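Local atomic coordinates of alpha-rhamnosidase (Dictyoglomus thermophilum, PDB entry 6I60), a protein that probably hydrolyses alpha-L-rhamnosides, releasing their terminal non-reducing alpha-L-rhamnose residues, and has been applied to the selective derhamnosylation of natural flavonoids. Residues E516-F521 with G525-Y530; I568-Y573 with Y580-H585; P851-D856 with N880-R885. All blocks are in the same frame, centred on the assembly; numbering follows the deposited sequence.

Contact 1: residues E516-F521 with G525-Y530; sequences EAIFNF and GFYRKY
Tyr527 reaches across to Ala517 and Ile518, and its side chain carries the whole contact from the later helix. The apolar part lies along one edge of its ring. Ile518 CG1 sits close to the ring plane, 3.8 Å from Tyr527 CE2, and Ile518 CD1 follows at 4.0 Å from the same carbon. The isoleucine therefore lies along the rim of the aromatic group and does not cover a face. Its CB does not point straight at the partner; the outer branch closes the distance, with CG1 beside the backbone N (chi1 -76°).

The two backbones are well apart here, with Ile518 CA and Tyr527 CA 9.6 Å from each other, and the tyrosine ring spans that gap. The helices 514-520 and 524-535 follow one another after a very short link, within the six-hairpin glycosidase domain, an (alpha/alpha)6 barrel in this family.

The second kind of meeting is at the phenol end: Tyr527 OH comes to 3.7 Å from the methyl CB of Ala517, a van der Waals contact. Helix 564-576 packs against both Tyr527 and Ile518: Ile568 and Leu572 touch the tyrosine, and Tyr571 and Tyr575 touch the isoleucine.

Contact 2: residues I568-Y573 with Y580-H585; sequences IAWYLY and YVLEEH
An antiparallel helix-helix contact, made by Val581 and Leu582 against one side of the segment Ala569 to Tyr573, joins helix 564-576 to the short helix 580-584 that follows it in the glycosidase domain, which in this six-hairpin family is an (alpha/alpha)6 barrel. The N-to-C directions of the two short segments differ by 151°, and their axes come within 9.0 Å. The backbones are nearest where Ala569 CA and Leu582 CA stand 6.4 Å apart, a spacing the small alanine side chain allows.

Leu582 does most of the work. Its CB does not aim at the longer helix, but with CG turned beside the backbone N (chi1 -70°) the forked end swings in. One prong, CD2, rests 3.5 Å from Ala569 O and also lies near the methyl of that alanine. The other prong, CD1, packs 3.8 Å from Tyr573 CB and touches the root of the ring, the two side chains crossing at about a right angle; Trp570 CE3 is a looser neighbour of CD1 at 4.4 Å. Cutting Leu582 back to an alanine is likely to open a gap between Ala569 and Tyr573 and to take away the methyl on which Tyr573 CB and CG rest.

One residue earlier, Val581 packs on Leu572, with CG1 also near Ala569 O. Its CG1 meets Leu572 CB at 4.0 Å, while CG2 approaches Leu572 CD1 at 4.2 Å.

Helix 626-648 packs on Trp570 and Tyr573 through Leu647. Beyond the end of helix 580-584, His585 takes the N-cap position of helix 586-599, with its ND1 hydrogen-bonded to Tyr565 OH, and helix 524-535 touches both Ile568 and His585.

Contact 3: residues P851-D856 with N880-R885; sequences PHPVGD and NIFSMR
Just ahead of Phe882, whose ring meets Pro851 and Pro853 across the contact, Thr878 OG1 has two acceptors within hydrogen-bonding distance, Asn880 OD1 and the backbone O of Ile881, which must share or compete for its single hydrogen. Together they probably help to fix the turn that leads into strand 882-888. On the other segment, His852 lies between the two prolines and turns away from the strand: its NE2 bonds to Glu850 OE2 and its ND1 to Asp777 OD2, so both ring nitrogens are held.

The contact itself is apolar. Phe882 CG is anti to the backbone N (chi1 -178°), which carries the ring out from the strand to the loop. There Pro853 comes against its outer end obliquely, CG lying 3.6 Å from Phe882 CE1 and 3.8 Å from Phe882 CZ. Pro851 arrives differently, with CG at the ring edge, close to its plane and 4.1 Å from Phe882 CZ. Two residues along the strand, Met884 completes the set: its SD lies 3.9 Å from Pro851 CG and 4.0 Å from Pro851 CD. The thioether is bent at its last torsion (chi3 -33°), and its methyl CE also comes near Pro851 CG, at 4.2 Å.

Pro853 is the centre of an inverse gamma turn, which bends the loop sharply beside the phenylalanine. Trp875, on the neighbouring strand 869-877, touches both prolines. Phe882 packs on Pro899 and Met884 on Val896 and Val898, all of strand 893-899. Strand 882-888 belongs to one sheet and strand 893-899 to another, so this is the apolar layer between facing sheets, closed by a proline-rich loop, as expected of the beta-sandwich C-terminal domain of bacterial alpha-L-rhamnosidases.

In the fold
Following the chain from the N terminus, contact 1 comes first and closes a very short loop of three residues between helices 514-520 and 524-535. Contact 2 closes over six residues, the last three of helix 564-576 and a three-residue link, bringing helix 580-584 back against the longer helix. Contact 3 spans 23 residues, largely the strands 859-866 and 869-877, before strand 882-888 returns to the loop after strand 846-849. The three stand in series, none enclosing or crossing another. Contacts 1 and 2 share the helical glycosidase domain and touch directly, their centres 12 Å apart. Contact 3 belongs to the C-terminal domain, its nearest atoms about 12 Å from contact 1 and about 17 Å from contact 2.

Contact 1: residues E516-F521 with G525-Y530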
loop_
_atom_site.group_PDB
_atom_site.type_symbol
_atom_site.label_atom_id
_atom_site.label_comp_id
_atom_site.label_asym_id
_atom_site.label_seq_id
_atom_site.Cartn_x
_atom_site.Cartn_y
_atom_site.Cartn_z
ATOM N N GLU A 516 -2.960 -3.562 8.723
ATOM C CA GLU A 516 -3.434 -2.216 9.026
ATOM C C GLU A 516 -3.799 -1.461 7.755
ATOM O O GLU A 516 -4.849 -0.809 7.692
ATOM C CB GLU A 516 -2.372 -1.454 9.818
ATOM C CG GLU A 516 -2.500 0.061 9.743
ATOM C CD GLU A 516 -1.629 0.666 8.657
ATOM O OE1 GLU A 516 -2.152 1.465 7.851
ATOM O OE2 GLU A 516 -0.425 0.339 8.606
ATOM N N ALA A 517 -2.945 -1.540 6.731
ATOM C CA ALA A 517 -3.196 -0.812 5.490
ATOM C C ALA A 517 -4.466 -1.304 4.806
ATOM O O ALA A 517 -5.212 -0.512 4.216
ATOM C CB ALA A 517 -1.995 -0.947 4.556
ATOM N N ILE A 518 -4.728 -2.609 4.876
ATOM C CA ILE A 518 -5.942 -3.155 4.277
ATOM C C ILE A 518 -7.175 -2.600 4.978
ATOM O O ILE A 518 -8.166 -2.240 4.331
ATOM C CB ILE A 518 -5.900 -4.694 4.312
ATOM C CG1 ILE A 518 -4.946 -5.220 3.240
ATOM C CG2 ILE A 518 -7.288 -5.279 4.117
ATOM C CD1 ILE A 518 -4.677 -6.705 3.344
ATOM N N PHE A 519 -7.127 -2.502 6.310
ATOM C CA PHE A 519 -8.261 -1.962 7.055
ATOM C C PHE A 519 -8.495 -0.490 6.745
ATOM O O PHE A 519 -9.644 -0.034 6.745
ATOM C CB PHE A 519 -8.045 -2.149 8.556
ATOM C CG PHE A 519 -8.765 -3.335 9.127
ATOM C CD1 PHE A 519 -8.085 -4.512 9.392
ATOM C CD2 PHE A 519 -10.123 -3.275 9.393
ATOM C CE1 PHE A 519 -8.745 -5.607 9.912
ATOM C CE2 PHE A 519 -10.790 -4.367 9.915
ATOM C CZ PHE A 519 -10.100 -5.535 10.174
ATOM N N ASN A 520 -7.430 0.262 6.473
ATOM C CA ASN A 520 -7.547 1.701 6.271
ATOM C C ASN A 520 -7.690 2.097 4.810
ATOM O O ASN A 520 -8.368 3.088 4.512
ATOM C CB ASN A 520 -6.331 2.415 6.868
ATOM C CG ASN A 520 -6.452 2.615 8.363
ATOM O OD1 ASN A 520 -7.494 3.041 8.862
ATOM N ND2 ASN A 520 -5.382 2.308 9.087
ATOM N N PHE A 521 -7.072 1.357 3.891
ATOM C CA PHE A 521 -7.023 1.758 2.492
ATOM C C PHE A 521 -7.307 0.564 1.593
ATOM O O PHE A 521 -7.149 -0.593 1.991
ATOM C CB PHE A 521 -5.662 2.375 2.136
ATOM C CG PHE A 521 -5.113 3.286 3.200
ATOM C CD1 PHE A 521 -5.661 4.542 3.408
ATOM C CD2 PHE A 521 -4.055 2.885 3.997
ATOM C CE1 PHE A 521 -5.161 5.379 4.386
ATOM C CE2 PHE A 521 -3.552 3.720 4.977
ATOM C CZ PHE A 521 -4.107 4.968 5.171
ATOM N N GLY A 525 -5.146 -3.720 -5.303
ATOM C CA GLY A 525 -4.391 -3.368 -6.493
ATOM C C GLY A 525 -2.931 -3.093 -6.200
ATOM O O GLY A 525 -2.061 -3.402 -7.019
ATOM N N PHE A 526 -2.642 -2.520 -5.030
ATOM C CA PHE A 526 -1.261 -2.235 -4.659
ATOM C C PHE A 526 -0.496 -3.514 -4.348
ATOM O O PHE A 526 0.650 -3.683 -4.785
ATOM C CB PHE A 526 -1.236 -1.288 -3.460
ATOM C CG PHE A 526 0.121 -0.737 -3.149
ATOM C CD1 PHE A 526 0.601 0.374 -3.821
ATOM C CD2 PHE A 526 0.916 -1.326 -2.179
ATOM C CE1 PHE A 526 1.852 0.888 -3.533
ATOM C CE2 PHE A 526 2.169 -0.818 -1.888
ATOM C CZ PHE A 526 2.637 0.290 -2.564
ATOM N N TYR A 527 -1.111 -4.431 -3.598
ATOM C CA TYR A 527 -0.402 -5.634 -3.179
ATOM C C TYR A 527 -0.235 -6.623 -4.324
ATOM O O TYR A 527 0.747 -7.373 -4.351
ATOM C CB TYR A 527 -1.128 -6.285 -2.003
ATOM C CG TYR A 527 -0.869 -5.582 -0.691
ATOM C CD1 TYR A 527 0.376 -5.036 -0.410
ATOM C CD2 TYR A 527 -1.869 -5.459 0.264
ATOM C CE1 TYR A 527 0.619 -4.390 0.783
ATOM C CE2 TYR A 527 -1.635 -4.814 1.464
ATOM C CZ TYR A 527 -0.389 -4.281 1.717
ATOM O OH TYR A 527 -0.149 -3.637 2.908
ATOM N N ARG A 528 -1.174 -6.641 -5.273
ATOM C CA ARG A 528 -1.026 -7.506 -6.437
ATOM C C ARG A 528 0.205 -7.123 -7.247
ATOM O O ARG A 528 0.920 -7.994 -7.758
ATOM C CB ARG A 528 -2.284 -7.442 -7.301
ATOM C CG ARG A 528 -3.383 -8.395 -6.868
ATOM C CD ARG A 528 -4.666 -8.135 -7.639
ATOM N NE ARG A 528 -4.985 -9.226 -8.557
ATOM C CZ ARG A 528 -5.104 -9.084 -9.874
ATOM N NH1 ARG A 528 -4.930 -7.895 -10.436
ATOM N NH2 ARG A 528 -5.399 -10.134 -10.630
ATOM N N LYS A 529 0.472 -5.821 -7.371
ATOM C CA LYS A 529 1.688 -5.374 -8.039
ATOM C C LYS A 529 2.925 -5.718 -7.218
ATOM O O LYS A 529 3.953 -6.118 -7.775
ATOM C CB LYS A 529 1.616 -3.869 -8.302
ATOM C CG LYS A 529 2.865 -3.284 -8.941
ATOM C CD LYS A 529 3.597 -2.373 -7.976
ATOM C CE LYS A 529 4.759 -1.668 -8.654
ATOM N NZ LYS A 529 5.952 -1.602 -7.765
ATOM N N TYR A 530 2.843 -5.569 -5.893
ATOM C CA TYR A 530 3.994 -5.870 -5.048
ATOM C C TYR A 530 4.244 -7.370 -4.972
ATOM O O TYR A 530 5.399 -7.810 -4.898
ATOM C CB TYR A 530 3.792 -5.289 -3.649
ATOM C CG TYR A 530 5.028 -5.369 -2.783
ATOM C CD1 TYR A 530 6.232 -4.816 -3.205
ATOM C CD2 TYR A 530 4.995 -6.002 -1.546
ATOM C CE1 TYR A 530 7.369 -4.888 -2.416
ATOM C CE2 TYR A 530 6.128 -6.079 -0.751
ATOM C CZ TYR A 530 7.312 -5.520 -1.190
ATOM O OH TYR A 530 8.440 -5.595 -0.404
#

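Contact 2: residues I568-Y573 with Y580-H585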
loop_
_atom_site.group_PDB
_atom_site.type_symbol
_atom_site.label_atom_id
_atom_site.label_comp_id
_atom_site.label_asym_id
_atom_site.label_seq_id
_atom_site.Cartn_x
_atom_site.Cartn_y
_atom_site.Cartn_z
ATOM N N ILE A 568 1.129 -11.642 2.734
ATOM C CA ILE A 568 0.373 -10.633 1.999
ATOM C C ILE A 568 -0.596 -11.298 1.031
ATOM O O ILE A 568 -1.735 -10.846 0.860
ATOM C CB ILE A 568 1.332 -9.666 1.280
ATOM C CG1 ILE A 568 2.130 -8.857 2.304
ATOM C CG2 ILE A 568 0.566 -8.735 0.356
ATOM C CD1 ILE A 568 3.237 -8.025 1.699
ATOM N N ALA A 569 -0.170 -12.393 0.398
ATOM C CA ALA A 569 -1.066 -13.116 -0.498
ATOM C C ALA A 569 -2.243 -13.712 0.265
ATOM O O ALA A 569 -3.383 -13.671 -0.212
ATOM C CB ALA A 569 -0.298 -14.203 -1.245
ATOM N N TRP A 570 -1.989 -14.265 1.454
ATOM C CA TRP A 570 -3.081 -14.782 2.273
ATOM C C TRP A 570 -4.001 -13.664 2.742
ATOM O O TRP A 570 -5.208 -13.881 2.904
ATOM C CB TRP A 570 -2.525 -15.553 3.471
ATOM C CG TRP A 570 -3.579 -16.027 4.420
ATOM C CD1 TRP A 570 -3.954 -15.435 5.591
ATOM C CD2 TRP A 570 -4.400 -17.192 4.280
ATOM N NE1 TRP A 570 -4.957 -16.160 6.189
ATOM C CE2 TRP A 570 -5.249 -17.244 5.405
ATOM C CE3 TRP A 570 -4.500 -18.197 3.313
ATOM C CZ2 TRP A 570 -6.184 -18.261 5.589
ATOM C CZ3 TRP A 570 -5.430 -19.207 3.498
ATOM C CH2 TRP A 570 -6.259 -19.230 4.627
ATOM N N TYR A 571 -3.455 -12.466 2.964
ATOM C CA TYR A 571 -4.290 -11.328 3.334
ATOM C C TYR A 571 -5.236 -10.952 2.202
ATOM O O TYR A 571 -6.397 -10.601 2.445
ATOM C CB TYR A 571 -3.414 -10.136 3.720
ATOM C CG TYR A 571 -2.915 -10.167 5.148
ATOM C CD1 TYR A 571 -3.590 -10.889 6.126
ATOM C CD2 TYR A 571 -1.769 -9.475 5.519
ATOM C CE1 TYR A 571 -3.138 -10.919 7.430
ATOM C CE2 TYR A 571 -1.309 -9.502 6.822
ATOM C CZ TYR A 571 -1.997 -10.225 7.772
ATOM O OH TYR A 571 -1.544 -10.252 9.070
ATOM N N LEU A 572 -4.758 -11.026 0.956
ATOM C CA LEU A 572 -5.599 -10.685 -0.186
ATOM C C LEU A 572 -6.772 -11.647 -0.331
ATOM O O LEU A 572 -7.835 -11.254 -0.826
ATOM C CB LEU A 572 -4.763 -10.670 -1.464
ATOM C CG LEU A 572 -3.701 -9.574 -1.543
ATOM C CD1 LEU A 572 -3.059 -9.546 -2.920
ATOM C CD2 LEU A 572 -4.308 -8.221 -1.200
ATOM N N TYR A 573 -6.603 -12.901 0.090
ATOM C CA TYR A 573 -7.714 -13.843 0.070
ATOM C C TYR A 573 -8.595 -13.705 1.305
ATOM O O TYR A 573 -9.805 -13.937 1.227
ATOM C CB TYR A 573 -7.188 -15.276 -0.049
ATOM C CG TYR A 573 -8.253 -16.329 0.160
ATOM C CD1 TYR A 573 -9.241 -16.542 -0.792
ATOM C CD2 TYR A 573 -8.278 -17.102 1.312
ATOM C CE1 TYR A 573 -10.223 -17.498 -0.605
ATOM C CE2 TYR A 573 -9.254 -18.063 1.507
ATOM C CZ TYR A 573 -10.225 -18.254 0.545
ATOM O OH TYR A 573 -11.202 -19.204 0.730
ATOM N N TYR A 580 -7.701 -16.351 -6.629
ATOM C CA TYR A 580 -6.891 -16.443 -7.838
ATOM C C TYR A 580 -5.452 -16.013 -7.588
ATOM O O TYR A 580 -4.528 -16.574 -8.189
ATOM C CB TYR A 580 -7.516 -15.599 -8.947
ATOM C CG TYR A 580 -8.942 -15.983 -9.263
ATOM C CD1 TYR A 580 -9.992 -15.122 -8.974
ATOM C CD2 TYR A 580 -9.237 -17.205 -9.849
ATOM C CE1 TYR A 580 -11.298 -15.470 -9.261
ATOM C CE2 TYR A 580 -10.539 -17.562 -10.139
ATOM C CZ TYR A 580 -11.566 -16.689 -9.844
ATOM O OH TYR A 580 -12.866 -17.039 -10.133
ATOM N N VAL A 581 -5.239 -15.027 -6.712
ATOM C CA VAL A 581 -3.879 -14.619 -6.384
ATOM C C VAL A 581 -3.153 -15.701 -5.600
ATOM O O VAL A 581 -1.918 -15.696 -5.536
ATOM C CB VAL A 581 -3.885 -13.287 -5.610
ATOM C CG1 VAL A 581 -4.172 -13.523 -4.136
ATOM C CG2 VAL A 581 -2.559 -12.565 -5.792
ATOM N N LEU A 582 -3.890 -16.640 -5.005
ATOM C CA LEU A 582 -3.255 -17.761 -4.322
ATOM C C LEU A 582 -2.753 -18.803 -5.313
ATOM O O LEU A 582 -1.680 -19.382 -5.116
ATOM C CB LEU A 582 -4.230 -18.388 -3.324
ATOM C CG LEU A 582 -4.559 -17.550 -2.086
ATOM C CD1 LEU A 582 -5.281 -18.391 -1.046
ATOM C CD2 LEU A 582 -3.300 -16.932 -1.497
ATOM N N GLU A 583 -3.511 -19.053 -6.385
ATOM C CA GLU A 583 -3.062 -19.995 -7.406
ATOM C C GLU A 583 -1.954 -19.405 -8.269
ATOM O O GLU A 583 -1.045 -20.131 -8.689
ATOM C CB GLU A 583 -4.235 -20.422 -8.289
ATOM C CG GLU A 583 -5.556 -20.582 -7.554
ATOM C CD GLU A 583 -6.716 -20.859 -8.496
ATOM O OE1 GLU A 583 -7.736 -21.420 -8.039
ATOM O OE2 GLU A 583 -6.606 -20.514 -9.692
ATOM N N GLU A 584 -2.009 -18.100 -8.537
ATOM C CA GLU A 584 -1.023 -17.472 -9.410
ATOM C C GLU A 584 0.379 -17.506 -8.811
ATOM O O GLU A 584 1.365 -17.579 -9.553
ATOM C CB GLU A 584 -1.447 -16.034 -9.711
ATOM C CG GLU A 584 -0.476 -15.254 -10.574
ATOM C CD GLU A 584 -0.838 -13.787 -10.663
ATOM O OE1 GLU A 584 0.040 -12.977 -11.030
ATOM O OE2 GLU A 584 -2.005 -13.446 -10.365
ATOM N N HIS A 585 0.492 -17.466 -7.481
ATOM C CA HIS A 585 1.785 -17.457 -6.804
ATOM C C HIS A 585 2.026 -18.723 -5.986
ATOM O O HIS A 585 2.938 -18.750 -5.151
ATOM C CB HIS A 585 1.906 -16.225 -5.906
ATOM C CG HIS A 585 2.016 -14.933 -6.656
ATOM N ND1 HIS A 585 3.183 -14.519 -7.260
ATOM C CD2 HIS A 585 1.106 -13.958 -6.890
ATOM C CE1 HIS A 585 2.986 -13.348 -7.839
ATOM N NE2 HIS A 585 1.734 -12.986 -7.630
#

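Contact 3: residues P851-D856 with N880-R885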
loop_
_atom_site.group_PDB
_atom_site.type_symbol
_atom_site.label_atom_id
_atom_site.label_comp_id
_atom_site.label_asym_id
_atom_site.label_seq_id
_atom_site.Cartn_x
_atom_site.Cartn_y
_atom_site.Cartn_z
ATOM N N PRO A 851 -17.471 -6.459 19.957
ATOM C CA PRO A 851 -16.857 -5.284 20.581
ATOM C C PRO A 851 -16.244 -5.617 21.930
ATOM O O PRO A 851 -16.654 -6.555 22.617
ATOM C CB PRO A 851 -18.034 -4.315 20.735
ATOM C CG PRO A 851 -19.221 -5.203 20.872
ATOM C CD PRO A 851 -18.942 -6.425 20.032
ATOM N N HIS A 852 -15.241 -4.826 22.303
ATOM C CA HIS A 852 -14.519 -4.998 23.562
ATOM C C HIS A 852 -14.506 -3.668 24.301
ATOM O O HIS A 852 -13.547 -2.891 24.190
ATOM C CB HIS A 852 -13.100 -5.509 23.321
ATOM C CG HIS A 852 -13.039 -6.948 22.909
ATOM N ND1 HIS A 852 -12.426 -7.916 23.675
ATOM C CD2 HIS A 852 -13.520 -7.583 21.814
ATOM C CE1 HIS A 852 -12.529 -9.084 23.068
ATOM N NE2 HIS A 852 -13.190 -8.910 21.938
ATOM N N PRO A 853 -15.556 -3.369 25.067
ATOM C CA PRO A 853 -15.577 -2.112 25.827
ATOM C C PRO A 853 -14.768 -2.213 27.110
ATOM O O PRO A 853 -15.295 -2.590 28.162
ATOM C CB PRO A 853 -17.068 -1.897 26.111
ATOM C CG PRO A 853 -17.693 -3.262 26.020
ATOM C CD PRO A 853 -16.744 -4.200 25.321
ATOM N N VAL A 854 -13.484 -1.879 27.034
ATOM C CA VAL A 854 -12.567 -2.041 28.151
ATOM C C VAL A 854 -12.195 -0.666 28.698
ATOM O O VAL A 854 -12.432 0.366 28.069
ATOM C CB VAL A 854 -11.309 -2.831 27.748
ATOM C CG1 VAL A 854 -11.631 -4.308 27.632
ATOM C CG2 VAL A 854 -10.763 -2.301 26.437
ATOM N N GLY A 855 -11.601 -0.664 29.891
ATOM C CA GLY A 855 -11.131 0.574 30.492
ATOM C C GLY A 855 -12.265 1.548 30.737
ATOM O O GLY A 855 -13.347 1.182 31.208
ATOM N N ASP A 856 -12.014 2.818 30.411
ATOM C CA ASP A 856 -13.012 3.874 30.517
ATOM C C ASP A 856 -13.585 4.262 29.158
ATOM O O ASP A 856 -13.993 5.411 28.960
ATOM C CB ASP A 856 -12.418 5.097 31.215
ATOM C CG ASP A 856 -11.094 5.529 30.611
ATOM O OD1 ASP A 856 -10.454 4.704 29.925
ATOM O OD2 ASP A 856 -10.694 6.694 30.820
ATOM N N ASN A 880 -26.287 1.568 32.424
ATOM C CA ASN A 880 -27.436 0.680 32.302
ATOM C C ASN A 880 -27.535 0.023 30.934
ATOM O O ASN A 880 -27.730 -1.194 30.854
ATOM C CB ASN A 880 -28.730 1.450 32.614
ATOM C CG ASN A 880 -28.733 2.851 32.029
ATOM O OD1 ASN A 880 -27.688 3.383 31.652
ATOM N ND2 ASN A 880 -29.914 3.460 31.955
ATOM N N ILE A 881 -27.397 0.783 29.851
ATOM C CA ILE A 881 -27.637 0.285 28.500
ATOM C C ILE A 881 -26.310 0.153 27.766
ATOM O O ILE A 881 -25.483 1.073 27.795
ATOM C CB ILE A 881 -28.595 1.205 27.724
ATOM C CG1 ILE A 881 -29.821 1.541 28.574
ATOM C CG2 ILE A 881 -29.002 0.560 26.407
ATOM C CD1 ILE A 881 -30.105 3.016 28.680
ATOM N N PHE A 882 -26.111 -0.984 27.105
ATOM C CA PHE A 882 -25.012 -1.176 26.163
ATOM C C PHE A 882 -25.613 -1.253 24.764
ATOM O O PHE A 882 -26.249 -2.251 24.412
ATOM C CB PHE A 882 -24.205 -2.432 26.486
ATOM C CG PHE A 882 -23.025 -2.640 25.576
ATOM C CD1 PHE A 882 -21.920 -1.807 25.652
ATOM C CD2 PHE A 882 -23.026 -3.660 24.637
ATOM C CE1 PHE A 882 -20.835 -1.989 24.813
ATOM C CE2 PHE A 882 -21.943 -3.848 23.796
ATOM C CZ PHE A 882 -20.847 -3.011 23.883
ATOM N N SER A 883 -25.421 -0.200 23.977
ATOM C CA SER A 883 -25.983 -0.128 22.638
ATOM C C SER A 883 -25.038 -0.763 21.623
ATOM O O SER A 883 -23.831 -0.875 21.844
ATOM C CB SER A 883 -26.268 1.324 22.249
ATOM O OG SER A 883 -27.250 1.901 23.093
ATOM N N MET A 884 -25.610 -1.181 20.495
ATOM C CA MET A 884 -24.821 -1.751 19.411
ATOM C C MET A 884 -25.610 -1.656 18.116
ATOM O O MET A 884 -26.752 -2.121 18.050
ATOM C CB MET A 884 -24.446 -3.207 19.704
ATOM C CG MET A 884 -23.181 -3.662 19.002
ATOM S SD MET A 884 -22.772 -5.379 19.357
ATOM C CE MET A 884 -23.358 -5.526 21.039
ATOM N N ARG A 885 -25.002 -1.057 17.092
ATOM C CA ARG A 885 -25.617 -0.932 15.775
ATOM C C ARG A 885 -24.643 -1.451 14.731
ATOM O O ARG A 885 -23.526 -0.937 14.612
ATOM C CB ARG A 885 -26.002 0.517 15.471
ATOM C CG ARG A 885 -26.746 0.685 14.157
ATOM C CD ARG A 885 -26.796 2.138 13.724
ATOM N NE ARG A 885 -27.821 2.370 12.711
ATOM C CZ ARG A 885 -27.586 2.407 11.403
ATOM N NH1 ARG A 885 -26.355 2.227 10.942
ATOM N NH2 ARG A 885 -28.583 2.625 10.556
#